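PDB 1WXQ: GTP-binding protein from Pyrococcus horikoshii, which probably binds GTP, as a member of the Obg-like P-loop GTPases, and may hydrolyse nucleotide, although its cellular role is not established. Local coordinates for residues T46-K51 with Q60-R65; D151-R156 with E165-E170; G243-P248 with I309-F314. One frame throughout, in Å; residues are numbered along the deposited sequence.

Contact 1: T46-K51 with Q60-R65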
loop_
_atom_site.group_PDB
_atom_site.type_symbol
_atom_site.label_atom_id
_atom_site.label_comp_id
_atom_site.label_asym_id
_atom_site.label_seq_id
_atom_site.Cartn_x
_atom_site.Cartn_y
_atom_site.Cartn_z
ATOM N N THR A 46 1.903 10.199 -9.968
ATOM C CA THR A 46 0.631 10.874 -10.168
ATOM C C THR A 46 0.966 12.294 -10.630
ATOM O O THR A 46 2.135 12.649 -10.731
ATOM C CB THR A 46 -0.190 10.887 -8.861
ATOM O OG1 THR A 46 -1.494 11.434 -9.108
ATOM C CG2 THR A 46 0.528 11.701 -7.790
ATOM N N ASP A 47 -0.041 13.099 -10.931
ATOM C CA ASP A 47 0.223 14.449 -11.403
ATOM C C ASP A 47 0.921 15.335 -10.380
ATOM O O ASP A 47 0.385 15.585 -9.306
ATOM C CB ASP A 47 -1.077 15.138 -11.841
ATOM C CG ASP A 47 -1.597 14.625 -13.172
ATOM O OD1 ASP A 47 -0.767 14.308 -14.055
ATOM O OD2 ASP A 47 -2.840 14.557 -13.334
ATOM N N HIS A 48 2.118 15.807 -10.717
ATOM C CA HIS A 48 2.849 16.702 -9.827
ATOM C C HIS A 48 2.119 18.042 -9.877
ATOM O O HIS A 48 1.745 18.512 -10.950
ATOM C CB HIS A 48 4.297 16.892 -10.293
ATOM C CG HIS A 48 5.082 17.840 -9.438
ATOM N ND1 HIS A 48 4.700 19.150 -9.234
ATOM C CD2 HIS A 48 6.206 17.657 -8.704
ATOM C CE1 HIS A 48 5.554 19.731 -8.410
ATOM N NE2 HIS A 48 6.477 18.848 -8.072
ATOM N N PRO A 49 1.911 18.677 -8.717
ATOM C CA PRO A 49 1.208 19.955 -8.601
ATOM C C PRO A 49 1.533 20.929 -9.742
ATOM O O PRO A 49 0.779 21.844 -10.050
ATOM C CB PRO A 49 1.567 20.581 -7.253
ATOM C CG PRO A 49 2.617 19.705 -6.580
ATOM C CD PRO A 49 2.505 18.352 -7.429
ATOM N N CYS A 50 2.722 20.745 -10.349
ATOM C CA CYS A 50 3.140 21.696 -11.371
ATOM C C CYS A 50 2.488 21.425 -12.715
ATOM O O CYS A 50 3.141 21.120 -13.708
ATOM C CB CYS A 50 4.666 21.656 -11.483
ATOM S SG CYS A 50 5.465 22.523 -10.118
ATOM N N LYS A 51 1.140 21.510 -12.708
ATOM C CA LYS A 51 0.352 21.596 -13.934
ATOM C C LYS A 51 -0.704 22.713 -13.877
ATOM O O LYS A 51 -1.878 22.508 -14.165
ATOM C CB LYS A 51 -0.335 20.243 -14.123
ATOM C CG LYS A 51 -0.582 19.915 -15.594
ATOM C CD LYS A 51 -1.366 18.616 -15.765
ATOM C CE LYS A 51 -2.861 18.796 -15.486
ATOM N NZ LYS A 51 -3.575 17.571 -15.833
ATOM N N GLN A 60 13.461 17.466 -3.391
ATOM C CA GLN A 60 14.459 16.928 -2.480
ATOM C C GLN A 60 14.096 15.523 -2.005
ATOM O O GLN A 60 14.932 14.615 -2.056
ATOM C CB GLN A 60 14.639 17.864 -1.283
ATOM C CG GLN A 60 14.868 19.317 -1.682
ATOM C CD GLN A 60 15.537 20.135 -0.587
ATOM O OE1 GLN A 60 15.748 21.345 -0.742
ATOM N NE2 GLN A 60 15.882 19.479 0.522
ATOM N N ASN A 61 12.859 15.330 -1.551
ATOM C CA ASN A 61 12.558 13.975 -1.106
ATOM C C ASN A 61 11.990 13.130 -2.247
ATOM O O ASN A 61 11.853 11.917 -2.159
ATOM C CB ASN A 61 11.601 14.065 0.085
ATOM C CG ASN A 61 10.422 14.934 -0.274
ATOM O OD1 ASN A 61 10.250 15.350 -1.417
ATOM N ND2 ASN A 61 9.596 15.224 0.746
ATOM N N TYR A 62 11.618 13.823 -3.341
ATOM C CA TYR A 62 11.059 13.113 -4.484
ATOM C C TYR A 62 11.766 13.437 -5.802
ATOM O O TYR A 62 12.968 13.655 -5.864
ATOM C CB TYR A 62 9.586 13.512 -4.566
ATOM C CG TYR A 62 9.471 14.948 -4.939
ATOM C CD1 TYR A 62 9.893 15.932 -4.049
ATOM C CD2 TYR A 62 8.898 15.318 -6.156
ATOM C CE1 TYR A 62 9.751 17.273 -4.374
ATOM C CE2 TYR A 62 8.745 16.659 -6.476
ATOM C CZ TYR A 62 9.164 17.632 -5.588
ATOM O OH TYR A 62 9.029 18.969 -5.907
ATOM N N GLU A 63 10.972 13.422 -6.890
ATOM C CA GLU A 63 11.545 13.696 -8.203
ATOM C C GLU A 63 10.475 14.153 -9.199
ATOM O O GLU A 63 9.400 13.576 -9.302
ATOM C CB GLU A 63 12.216 12.416 -8.709
ATOM C CG GLU A 63 12.509 12.458 -10.210
ATOM C CD GLU A 63 12.983 11.097 -10.668
ATOM O OE1 GLU A 63 13.480 10.342 -9.845
ATOM O OE2 GLU A 63 12.855 10.804 -11.856
ATOM N N TYR A 64 10.877 15.191 -9.931
ATOM C CA TYR A 64 10.025 15.760 -10.973
ATOM C C TYR A 64 10.251 14.982 -12.257
ATOM O O TYR A 64 11.331 14.426 -12.466
ATOM C CB TYR A 64 10.357 17.232 -11.226
ATOM C CG TYR A 64 9.278 17.969 -11.994
ATOM C CD1 TYR A 64 9.597 18.998 -12.878
ATOM C CD2 TYR A 64 7.930 17.652 -11.815
ATOM C CE1 TYR A 64 8.598 19.691 -13.566
ATOM C CE2 TYR A 64 6.927 18.338 -12.494
ATOM C CZ TYR A 64 7.267 19.354 -13.369
ATOM O OH TYR A 64 6.279 20.029 -14.050
ATOM N N ARG A 65 9.242 14.954 -13.124
ATOM C CA ARG A 65 9.345 14.212 -14.377
ATOM C C ARG A 65 8.103 14.459 -15.239
ATOM O O ARG A 65 7.003 14.008 -14.917
ATOM C CB ARG A 65 9.491 12.717 -14.055
ATOM C CG ARG A 65 10.474 11.930 -14.911
ATOM C CD ARG A 65 10.988 10.715 -14.127
ATOM N NE ARG A 65 11.454 9.628 -14.986
ATOM C CZ ARG A 65 12.059 8.529 -14.544
ATOM N NH1 ARG A 65 12.280 8.371 -13.245
ATOM N NH2 ARG A 65 12.438 7.583 -15.399
#

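Contact 2: D151-R156 with E165-E170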
loop_
_atom_site.group_PDB
_atom_site.type_symbol
_atom_site.label_atom_id
_atom_site.label_comp_id
_atom_site.label_asym_id
_atom_site.label_seq_id
_atom_site.Cartn_x
_atom_site.Cartn_y
_atom_site.Cartn_z
ATOM N N ASP A 151 -5.424 -17.094 27.631
ATOM C CA ASP A 151 -6.188 -17.176 28.859
ATOM C C ASP A 151 -5.507 -16.309 29.908
ATOM O O ASP A 151 -6.129 -15.592 30.681
ATOM C CB ASP A 151 -6.182 -18.640 29.307
ATOM C CG ASP A 151 -7.601 -19.095 29.625
ATOM O OD1 ASP A 151 -8.078 -18.759 30.714
ATOM O OD2 ASP A 151 -8.184 -19.824 28.831
ATOM N N LYS A 152 -4.164 -16.421 29.930
ATOM C CA LYS A 152 -3.258 -15.617 30.760
ATOM C C LYS A 152 -2.919 -14.343 30.021
ATOM O O LYS A 152 -1.776 -13.879 29.968
ATOM C CB LYS A 152 -1.968 -16.392 31.029
ATOM C CG LYS A 152 -2.161 -17.508 32.033
ATOM C CD LYS A 152 -0.854 -18.223 32.283
ATOM C CE LYS A 152 -0.976 -19.418 33.207
ATOM N NZ LYS A 152 0.337 -20.026 33.333
ATOM N N PHE A 153 -3.956 -13.847 29.353
ATOM C CA PHE A 153 -3.958 -12.477 28.939
ATOM C C PHE A 153 -5.291 -11.834 29.324
ATOM O O PHE A 153 -5.331 -10.714 29.824
ATOM C CB PHE A 153 -3.739 -12.458 27.432
ATOM C CG PHE A 153 -3.976 -11.078 26.912
ATOM C CD1 PHE A 153 -2.894 -10.244 26.673
ATOM C CD2 PHE A 153 -5.250 -10.700 26.539
ATOM C CE1 PHE A 153 -3.094 -9.024 26.038
ATOM C CE2 PHE A 153 -5.445 -9.477 25.901
ATOM C CZ PHE A 153 -4.370 -8.626 25.647
ATOM N N ALA A 154 -6.361 -12.596 29.207
ATOM C CA ALA A 154 -7.676 -12.046 29.516
ATOM C C ALA A 154 -7.832 -11.715 31.005
ATOM O O ALA A 154 -8.574 -10.824 31.400
ATOM C CB ALA A 154 -8.731 -13.072 29.097
ATOM N N LYS A 155 -7.130 -12.497 31.849
ATOM C CA LYS A 155 -7.318 -12.290 33.273
ATOM C C LYS A 155 -6.258 -11.342 33.861
ATOM O O LYS A 155 -6.385 -10.836 34.967
ATOM C CB LYS A 155 -7.233 -13.648 33.961
ATOM C CG LYS A 155 -8.241 -14.642 33.386
ATOM C CD LYS A 155 -8.507 -15.808 34.331
ATOM C CE LYS A 155 -7.574 -16.994 34.070
ATOM N NZ LYS A 155 -8.315 -18.237 34.241
ATOM N N ARG A 156 -5.165 -11.118 33.105
ATOM C CA ARG A 156 -4.195 -10.119 33.548
ATOM C C ARG A 156 -4.656 -8.687 33.245
ATOM O O ARG A 156 -3.860 -7.779 33.048
ATOM C CB ARG A 156 -2.867 -10.398 32.842
ATOM C CG ARG A 156 -1.670 -9.852 33.619
ATOM C CD ARG A 156 -1.005 -8.672 32.901
ATOM N NE ARG A 156 -1.164 -8.797 31.449
ATOM C CZ ARG A 156 -0.395 -8.012 30.673
ATOM N NH1 ARG A 156 0.468 -7.176 31.223
ATOM N NH2 ARG A 156 -0.509 -8.082 29.343
ATOM N N GLU A 165 -8.287 -2.721 24.214
ATOM C CA GLU A 165 -7.676 -2.172 23.008
ATOM C C GLU A 165 -6.163 -1.977 23.116
ATOM O O GLU A 165 -5.420 -2.435 22.251
ATOM C CB GLU A 165 -8.341 -0.848 22.619
ATOM C CG GLU A 165 -8.961 -0.086 23.773
ATOM C CD GLU A 165 -10.348 -0.597 24.138
ATOM O OE1 GLU A 165 -11.251 -0.514 23.269
ATOM O OE2 GLU A 165 -10.537 -1.071 25.287
ATOM N N SER A 166 -5.703 -1.314 24.171
ATOM C CA SER A 166 -4.269 -1.071 24.349
ATOM C C SER A 166 -3.466 -2.343 24.547
ATOM O O SER A 166 -2.357 -2.472 24.036
ATOM C CB SER A 166 -4.021 -0.133 25.542
ATOM O OG SER A 166 -2.634 -0.079 25.876
ATOM N N ALA A 167 -4.024 -3.281 25.299
ATOM C CA ALA A 167 -3.335 -4.541 25.566
ATOM C C ALA A 167 -3.186 -5.395 24.306
ATOM O O ALA A 167 -2.128 -5.976 24.062
ATOM C CB ALA A 167 -4.078 -5.320 26.645
ATOM N N ILE A 168 -4.247 -5.497 23.515
ATOM C CA ILE A 168 -4.152 -6.277 22.282
ATOM C C ILE A 168 -3.202 -5.521 21.360
ATOM O O ILE A 168 -2.290 -6.108 20.771
ATOM C CB ILE A 168 -5.528 -6.443 21.598
ATOM C CG1 ILE A 168 -6.442 -7.311 22.463
ATOM C CG2 ILE A 168 -5.356 -7.044 20.236
ATOM C CD1 ILE A 168 -7.853 -7.454 21.920
ATOM N N ALA A 169 -3.398 -4.207 21.273
ATOM C CA ALA A 169 -2.555 -3.359 20.434
ATOM C C ALA A 169 -1.081 -3.556 20.735
ATOM O O ALA A 169 -0.270 -3.686 19.813
ATOM C CB ALA A 169 -2.928 -1.903 20.612
ATOM N N GLU A 170 -0.718 -3.572 22.012
ATOM C CA GLU A 170 0.688 -3.779 22.345
ATOM C C GLU A 170 1.092 -5.170 21.917
ATOM O O GLU A 170 2.146 -5.368 21.314
ATOM C CB GLU A 170 0.957 -3.659 23.853
ATOM C CG GLU A 170 2.286 -4.335 24.259
ATOM C CD GLU A 170 2.557 -4.326 25.752
ATOM O OE1 GLU A 170 1.597 -4.511 26.540
ATOM O OE2 GLU A 170 3.742 -4.151 26.130
#

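Contact 3: G243-P248 with I309-F314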
loop_
_atom_site.group_PDB
_atom_site.type_symbol
_atom_site.label_atom_id
_atom_site.label_comp_id
_atom_site.label_asym_id
_atom_site.label_seq_id
_atom_site.Cartn_x
_atom_site.Cartn_y
_atom_site.Cartn_z
ATOM N N GLY A 243 -13.680 -8.250 -2.129
ATOM C CA GLY A 243 -12.947 -7.148 -1.530
ATOM C C GLY A 243 -11.499 -7.026 -1.977
ATOM O O GLY A 243 -10.666 -6.446 -1.264
ATOM N N TYR A 244 -11.198 -7.564 -3.157
ATOM C CA TYR A 244 -9.848 -7.510 -3.712
ATOM C C TYR A 244 -9.782 -6.761 -5.031
ATOM O O TYR A 244 -10.637 -6.934 -5.896
ATOM C CB TYR A 244 -9.306 -8.914 -3.957
ATOM C CG TYR A 244 -8.759 -9.603 -2.738
ATOM C CD1 TYR A 244 -7.593 -9.141 -2.111
ATOM C CD2 TYR A 244 -9.385 -10.733 -2.223
ATOM C CE1 TYR A 244 -7.065 -9.795 -1.007
ATOM C CE2 TYR A 244 -8.871 -11.394 -1.115
ATOM C CZ TYR A 244 -7.710 -10.925 -0.509
ATOM O OH TYR A 244 -7.187 -11.590 0.583
ATOM N N ILE A 245 -8.760 -5.927 -5.175
ATOM C CA ILE A 245 -8.532 -5.192 -6.408
ATOM C C ILE A 245 -7.592 -6.041 -7.269
ATOM O O ILE A 245 -6.500 -6.394 -6.827
ATOM C CB ILE A 245 -7.843 -3.849 -6.130
ATOM C CG1 ILE A 245 -8.798 -2.933 -5.362
ATOM C CG2 ILE A 245 -7.359 -3.234 -7.440
ATOM C CD1 ILE A 245 -8.187 -1.588 -4.990
ATOM N N VAL A 246 -8.002 -6.373 -8.490
ATOM C CA VAL A 246 -7.149 -7.186 -9.360
ATOM C C VAL A 246 -6.790 -6.527 -10.671
ATOM O O VAL A 246 -7.664 -6.139 -11.433
ATOM C CB VAL A 246 -7.794 -8.521 -9.731
ATOM C CG1 VAL A 246 -6.862 -9.281 -10.651
ATOM C CG2 VAL A 246 -8.094 -9.320 -8.490
ATOM N N ILE A 247 -5.500 -6.453 -10.955
ATOM C CA ILE A 247 -5.039 -5.819 -12.178
ATOM C C ILE A 247 -4.117 -6.714 -13.027
ATOM O O ILE A 247 -3.165 -7.317 -12.523
ATOM C CB ILE A 247 -4.351 -4.479 -11.796
ATOM C CG1 ILE A 247 -5.413 -3.557 -11.172
ATOM C CG2 ILE A 247 -3.666 -3.832 -13.010
ATOM C CD1 ILE A 247 -4.838 -2.412 -10.336
ATOM N N PRO A 248 -4.430 -6.854 -14.328
ATOM C CA PRO A 248 -3.589 -7.685 -15.203
ATOM C C PRO A 248 -2.199 -7.074 -15.226
ATOM O O PRO A 248 -2.043 -5.866 -15.029
ATOM C CB PRO A 248 -4.306 -7.621 -16.550
ATOM C CG PRO A 248 -5.113 -6.376 -16.470
ATOM C CD PRO A 248 -5.605 -6.354 -15.056
ATOM N N ILE A 309 0.847 -0.427 -8.154
ATOM C CA ILE A 309 1.473 0.387 -7.111
ATOM C C ILE A 309 0.679 1.657 -6.794
ATOM O O ILE A 309 0.586 2.060 -5.629
ATOM C CB ILE A 309 2.929 0.730 -7.484
ATOM C CG1 ILE A 309 3.751 -0.568 -7.537
ATOM C CG2 ILE A 309 3.507 1.714 -6.481
ATOM C CD1 ILE A 309 5.163 -0.410 -8.057
ATOM N N ASN A 310 0.090 2.277 -7.814
ATOM C CA ASN A 310 -0.711 3.468 -7.570
ATOM C C ASN A 310 -1.988 3.070 -6.804
ATOM O O ASN A 310 -2.455 3.816 -5.934
ATOM C CB ASN A 310 -1.091 4.179 -8.893
ATOM C CG ASN A 310 0.101 4.889 -9.574
ATOM O OD1 ASN A 310 1.200 5.014 -9.004
ATOM N ND2 ASN A 310 -0.123 5.359 -10.801
ATOM N N ARG A 311 -2.551 1.898 -7.107
ATOM C CA ARG A 311 -3.779 1.479 -6.430
ATOM C C ARG A 311 -3.507 1.150 -4.981
ATOM O O ARG A 311 -4.372 1.349 -4.125
ATOM C CB ARG A 311 -4.440 0.277 -7.137
ATOM C CG ARG A 311 -5.043 0.604 -8.509
ATOM C CD ARG A 311 -6.149 1.690 -8.429
ATOM N NE ARG A 311 -7.369 1.197 -7.794
ATOM C CZ ARG A 311 -8.250 0.390 -8.387
ATOM N NH1 ARG A 311 -8.060 -0.014 -9.635
ATOM N NH2 ARG A 311 -9.315 -0.029 -7.721
ATOM N N VAL A 312 -2.305 0.656 -4.693
ATOM C CA VAL A 312 -1.960 0.346 -3.305
ATOM C C VAL A 312 -1.834 1.636 -2.471
ATOM O O VAL A 312 -2.430 1.768 -1.405
ATOM C CB VAL A 312 -0.620 -0.412 -3.189
ATOM C CG1 VAL A 312 -0.268 -0.570 -1.722
ATOM C CG2 VAL A 312 -0.701 -1.769 -3.866
ATOM N N VAL A 313 -1.058 2.578 -2.991
ATOM C CA VAL A 313 -0.787 3.858 -2.341
ATOM C C VAL A 313 -1.978 4.803 -2.197
ATOM O O VAL A 313 -2.302 5.247 -1.087
ATOM C CB VAL A 313 0.345 4.616 -3.105
ATOM C CG1 VAL A 313 0.658 5.940 -2.427
ATOM C CG2 VAL A 313 1.599 3.748 -3.159
ATOM N N PHE A 314 -2.611 5.106 -3.330
ATOM C CA PHE A 314 -3.743 6.027 -3.405
ATOM C C PHE A 314 -5.119 5.460 -3.046
ATOM O O PHE A 314 -5.987 6.178 -2.562
ATOM C CB PHE A 314 -3.828 6.604 -4.818
ATOM C CG PHE A 314 -2.573 7.284 -5.277
ATOM C CD1 PHE A 314 -1.934 8.235 -4.467
ATOM C CD2 PHE A 314 -2.031 6.986 -6.527
ATOM C CE1 PHE A 314 -0.766 8.884 -4.897
ATOM C CE2 PHE A 314 -0.865 7.624 -6.975
ATOM C CZ PHE A 314 -0.229 8.579 -6.155
#

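Contact 1: T46-K51 with Q60-R65
His-48 and Tyr-64 lie opposite each other with their CA atoms 7.3 Å apart, where the chain leaving strand 39-47 passes the chain returning toward strand 68-77. Together with Tyr-62 they form an aromatic cluster just past the end of strand 39-47. The His-48 ring sits in the middle. Its CG is anti to the backbone N (chi1 178°), which carries the ring toward both tyrosines. Tyr-64 presents its edge to one face of His-48 in an edge-to-face pair, with centroids 4.7 Å apart and planes at 65°. Tyr-64 CE2 stands 3.6 Å above the imidazole plane, offset toward the rim. Tyr-62 meets the histidine differently. The two rings lie rim to rim, and His-48 NE2 gives a weak but nearly straight hydrogen bond of 3.3 Å to Tyr-62 OH. That hydroxyl has its stronger partner in the carbonyl of Leu-339. Tyr-323, on strand 319-325 of the C-terminal sheet, also meets the His-48 ring. With Leu-339 it ties the cluster to the C-terminal TGS part. Cys-50 centres an inverse gamma turn. Its SG makes an oblique sulfur-aromatic contact with the Tyr-64 ring, and Tyr-64 OH gives a weak 3.3 Å hydrogen bond to Cys-50 O.

Contact 2: D151-R156 with E165-E170
Phe-153 meets Ala-167 and Ile-168 in an apolar contact between two short helical segments, 151-154 and 164-171. The CA atoms of Phe-153 and Ala-167 are 8.6 Å apart, a gap that the phenyl ring bridges. With chi1 at 170° the ring swings away from the backbone N and points across the gap, CZ leading. CZ lies 3.5 Å from Ala-167 CB, which approaches the ring obliquely. In the ring plane, the same edge meets the helix backbone at Ala-167 C and Ile-168 N. Ile-168 lies across the phenyl group at about a right angle, and its CG1 is 4.0 Å from Phe-153 CZ. All three residues are buried.

Polar interactions add little between the segments, and no hydrogen bond crosses. Arg-156 NH2 and Glu-170 OE1 stay 5.0 Å apart, so their opposite charges can attract only at a distance. Within 151-156, Lys-155 NZ forms a salt bridge of 3.6 Å to Asp-151 OD1.

The contact fastens the segment after helix 127-147 onto helix 164-171. Trp-150 meets the Phe-153 ring, Trp-198 touches Ile-168, and Glu-165 on another side of helix 164-171 packs against helix 179-188.

Contact 3: G243-P248 with I309-F314
Ile-245 and Ile-247 of strand 245-249 both point toward Arg-311 on helix 305-316, joining a β-strand to one of the helices that cover its sheet. The CA atoms of Ile-245 and Arg-311 are 8.2 Å apart, and side chains fill the distance.

The closely packed part is made by both isoleucines against the arginine. Ile-247 lies at the buried base. Its CD1 is 3.5 Å from Arg-311 CG and so meets the aliphatic part of the arginine. Ile-247 also touches Glu-307 and Val-308, one turn earlier on the same helix. Ile-245 packs on the flat polar end. Its CG2 stands 3.6 Å above one face of the guanidinium, offset toward the rim, while Ile-245 CD1 lies near NH2.

Toward the solvent side Ile-245 and Arg-311 are both partly exposed, although the isoleucine is laid close on the guanidinium. No hydrogen bond crosses between the segments. The Arg-311 chain is bent at chi2 (-60°) and chi3 (-71°), which folds it so that the guanidinium lies by Ile-245 and within reach of Asp-315. Arg-311 NE makes a salt bridge to Asp-315 OD2, one turn along the helix. This bond probably helps hold the guanidinium over Ile-245, which touches Asp-315 as well.

Side chains alternate along the strand. Val-246 points to the other face of the sheet, where it packs on helix 229-241. The strand runs parallel to strand 217-222, with backbone bonds to Ile-219 and Ala-221. This is the layered α/β build of P-loop GTPases, in which a strand at this position probably leads toward the G5 loop. Helix 305-316 thus lies on one face of the sheet and helix 229-241 on the other, and Val-312 extends the helix packing to strands 104-110 and 217-222.

From the N terminus, the chain first closes contact 1, with eight residues between its segments, at the end of strand 39-47. It then crosses the GTPase core and closes contact 2, again a short loop of eight residues, in the helical region after helix 127-147. Contact 3 closes last, over 60 residues, and brings helix 305-316 back onto the core sheet. The three are in series; none nests or crosses. Contacts 1 and 3 touch, with Thr-46 CB 3.6 Å from Phe-314 CZ. This sets strand 39-47 against helix 305-316, and contact 1 leads on to the C-terminal part. Contact 2 stands apart, its centre about 45 Å from that of contact 1 and about 34 Å from that of contact 3.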